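Local coordinates for protein trans-4-hydroxy-L-proline dehydratase (Clostridioides difficile 70-100-2010, PDB 6VXC) that uses a glycyl radical to dehydrate trans-4-hydroxy-L-proline to (S)-1-pyrroline-5-carboxylate in the anaerobic breakdown of hydroxyproline, at residues Met282-His287 with Val336-Gln341. Sequence-based numbering, arbitrary orientation.
Sequences MYWFVH and VKFNNQ
Trp-284 is engaged at a face and at an edge at once: Lys-337 CB covers one face of its six-membered ring, and an edge of that ring points at the face of Phe-338. That edge-to-face pair has centroids 5.1 Å apart and planes at 73°, with Trp-284 CZ3 over the centre of the Phe-338 ring. Lys-337 CB makes a CH-pi contact, 3.8 Å from the centroid of the Trp-284 six-membered ring. The lysine chain then bends at chi2 and chi3, bringing CE to 3.6 Å from Trp-284 NE1 and carrying NZ off to salt bridges with Glu-87 and Glu-92; the indole NE1 itself bonds to Gly-91 O. At the indole rim, Gln-341 CG sits 3.8 Å from Trp-284 CZ2, and Gln-341 NE2 donates hydrogen bonds to Lys-337 O (3.0 Å) and to Glu-92. CE1 of Phe-338 meets His-287 CE1 at 3.5 Å. With CG anti to the backbone N in both residues, Tyr-283 OH and His-287 ND1 share a nearly straight hydrogen bond (2.8 Å, 175°) that should restrain the imidazole's rotation. This is a buried helix-helix interface with an aromatic cluster, joining helices 276-293 and 324-339 within the pyruvate formate-lyase-like region of this glycyl radical enzyme.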
loop_
_atom_site.group_PDB
_atom_site.type_symbol
_atom_site.label_atom_id
_atom_site.label_comp_id
_atom_site.label_asym_id
_atom_site.label_seq_id
_atom_site.Cartn_x
_atom_site.Cartn_y
_atom_site.Cartn_z
ATOM N N MET A 282 1.089 19.668 11.876
ATOM C CA MET A 282 2.432 19.084 11.903
ATOM C C MET A 282 2.466 17.775 11.112
ATOM O O MET A 282 3.340 17.576 10.261
ATOM C CB MET A 282 2.895 18.860 13.352
ATOM C CG MET A 282 4.157 17.987 13.528
ATOM S SD MET A 282 5.701 18.764 12.947
ATOM C CE MET A 282 6.295 19.444 14.484
ATOM N N TYR A 283 1.510 16.875 11.361
ATOM C CA TYR A 283 1.495 15.639 10.595
ATOM C C TYR A 283 1.435 15.930 9.103
ATOM O O TYR A 283 2.182 15.333 8.319
ATOM C CB TYR A 283 0.333 14.712 10.980
ATOM C CG TYR A 283 0.289 13.637 9.919
ATOM C CD1 TYR A 283 1.190 12.581 9.946
ATOM C CD2 TYR A 283 -0.521 13.774 8.803
ATOM C CE1 TYR A 283 1.219 11.651 8.940
ATOM C CE2 TYR A 283 -0.488 12.845 7.781
ATOM C CZ TYR A 283 0.391 11.797 7.857
ATOM O OH TYR A 283 0.427 10.880 6.854
ATOM N N TRP A 284 0.546 16.846 8.686
ATOM C CA TRP A 284 0.346 17.049 7.255
ATOM C C TRP A 284 1.576 17.658 6.587
ATOM O O TRP A 284 1.886 17.323 5.439
ATOM C CB TRP A 284 -0.896 17.906 6.979
ATOM C CG TRP A 284 -1.172 17.890 5.504
ATOM C CD1 TRP A 284 -1.099 18.939 4.639
ATOM C CD2 TRP A 284 -1.492 16.735 4.710
ATOM N NE1 TRP A 284 -1.371 18.520 3.363
ATOM C CE2 TRP A 284 -1.623 17.171 3.377
ATOM C CE3 TRP A 284 -1.700 15.384 5.001
ATOM C CZ2 TRP A 284 -1.931 16.303 2.333
ATOM C CZ3 TRP A 284 -2.017 14.516 3.961
ATOM C CH2 TRP A 284 -2.127 14.984 2.643
ATOM N N PHE A 285 2.277 18.569 7.275
ATOM C CA PHE A 285 3.527 19.104 6.736
ATOM C C PHE A 285 4.558 17.995 6.549
ATOM O O PHE A 285 5.245 17.930 5.521
ATOM C CB PHE A 285 4.080 20.194 7.659
ATOM C CG PHE A 285 3.490 21.567 7.428
ATOM C CD1 PHE A 285 3.034 21.950 6.168
ATOM C CD2 PHE A 285 3.423 22.489 8.471
ATOM C CE1 PHE A 285 2.498 23.223 5.953
ATOM C CE2 PHE A 285 2.889 23.772 8.268
ATOM C CZ PHE A 285 2.429 24.142 7.008
ATOM N N VAL A 286 4.700 17.131 7.552
ATOM C CA VAL A 286 5.602 15.989 7.438
ATOM C C VAL A 286 5.181 15.106 6.267
ATOM O O VAL A 286 6.020 14.626 5.503
ATOM C CB VAL A 286 5.644 15.194 8.759
ATOM C CG1 VAL A 286 6.452 13.911 8.588
ATOM C CG2 VAL A 286 6.191 16.033 9.910
ATOM N N HIS A 287 3.877 14.885 6.108
ATOM C CA HIS A 287 3.372 14.103 4.980
ATOM C C HIS A 287 3.780 14.726 3.642
ATOM O O HIS A 287 4.357 14.054 2.784
ATOM C CB HIS A 287 1.845 13.988 5.092
ATOM C CG HIS A 287 1.202 13.165 4.022
ATOM N ND1 HIS A 287 0.581 11.963 4.280
ATOM C CD2 HIS A 287 1.027 13.398 2.699
ATOM C CE1 HIS A 287 0.091 11.471 3.158
ATOM N NE2 HIS A 287 0.337 12.325 2.184
ATOM N N VAL A 336 -9.917 15.556 3.368
ATOM C CA VAL A 336 -9.885 16.168 2.048
ATOM C C VAL A 336 -8.445 16.338 1.570
ATOM O O VAL A 336 -8.151 16.152 0.386
ATOM C CB VAL A 336 -10.639 17.513 2.060
ATOM C CG1 VAL A 336 -10.381 18.263 0.769
ATOM C CG2 VAL A 336 -12.144 17.301 2.301
ATOM N N LYS A 337 -7.526 16.699 2.474
ATOM C CA LYS A 337 -6.130 16.874 2.062
ATOM C C LYS A 337 -5.553 15.583 1.487
ATOM O O LYS A 337 -4.887 15.602 0.446
ATOM C CB LYS A 337 -5.263 17.373 3.214
ATOM C CG LYS A 337 -5.655 18.724 3.786
ATOM C CD LYS A 337 -5.683 19.841 2.717
ATOM C CE LYS A 337 -4.389 20.022 1.964
ATOM N NZ LYS A 337 -4.441 21.128 0.936
ATOM N N PHE A 338 -5.790 14.453 2.160
ATOM C CA PHE A 338 -5.400 13.165 1.589
ATOM C C PHE A 338 -5.998 12.985 0.193
ATOM O O PHE A 338 -5.308 12.585 -0.750
ATOM C CB PHE A 338 -5.861 12.016 2.488
ATOM C CG PHE A 338 -5.010 11.774 3.705
ATOM C CD1 PHE A 338 -3.786 11.137 3.608
ATOM C CD2 PHE A 338 -5.487 12.117 4.975
ATOM C CE1 PHE A 338 -3.033 10.877 4.736
ATOM C CE2 PHE A 338 -4.741 11.870 6.101
ATOM C CZ PHE A 338 -3.513 11.247 5.990
ATOM N N ASN A 339 -7.296 13.272 0.048
ATOM C CA ASN A 339 -7.983 13.052 -1.218
ATOM C C ASN A 339 -7.506 13.985 -2.321
ATOM O O ASN A 339 -7.784 13.714 -3.493
ATOM C CB ASN A 339 -9.503 13.200 -1.051
ATOM C CG ASN A 339 -10.276 12.571 -2.207
ATOM O OD1 ASN A 339 -10.261 11.352 -2.385
ATOM N ND2 ASN A 339 -10.980 13.392 -2.969
ATOM N N ASN A 340 -6.812 15.070 -1.975
ATOM C CA ASN A 340 -6.211 15.960 -2.958
ATOM C C ASN A 340 -4.873 15.461 -3.516
ATOM O O ASN A 340 -4.380 16.076 -4.464
ATOM C CB ASN A 340 -5.986 17.362 -2.348
ATOM C CG ASN A 340 -7.276 18.169 -2.220
ATOM O OD1 ASN A 340 -8.326 17.756 -2.688
ATOM N ND2 ASN A 340 -7.181 19.336 -1.602
ATOM N N GLN A 341 -4.294 14.377 -2.983
ATOM C CA GLN A 341 -2.972 13.881 -3.401
ATOM C C GLN A 341 -3.076 12.519 -4.082
ATOM O O GLN A 341 -3.056 11.477 -3.403
ATOM C CB GLN A 341 -2.007 13.782 -2.209
ATOM C CG GLN A 341 -2.151 14.887 -1.150
ATOM C CD GLN A 341 -2.041 16.283 -1.726
ATOM O OE1 GLN A 341 -1.178 16.569 -2.560
ATOM N NE2 GLN A 341 -2.914 17.169 -1.268
#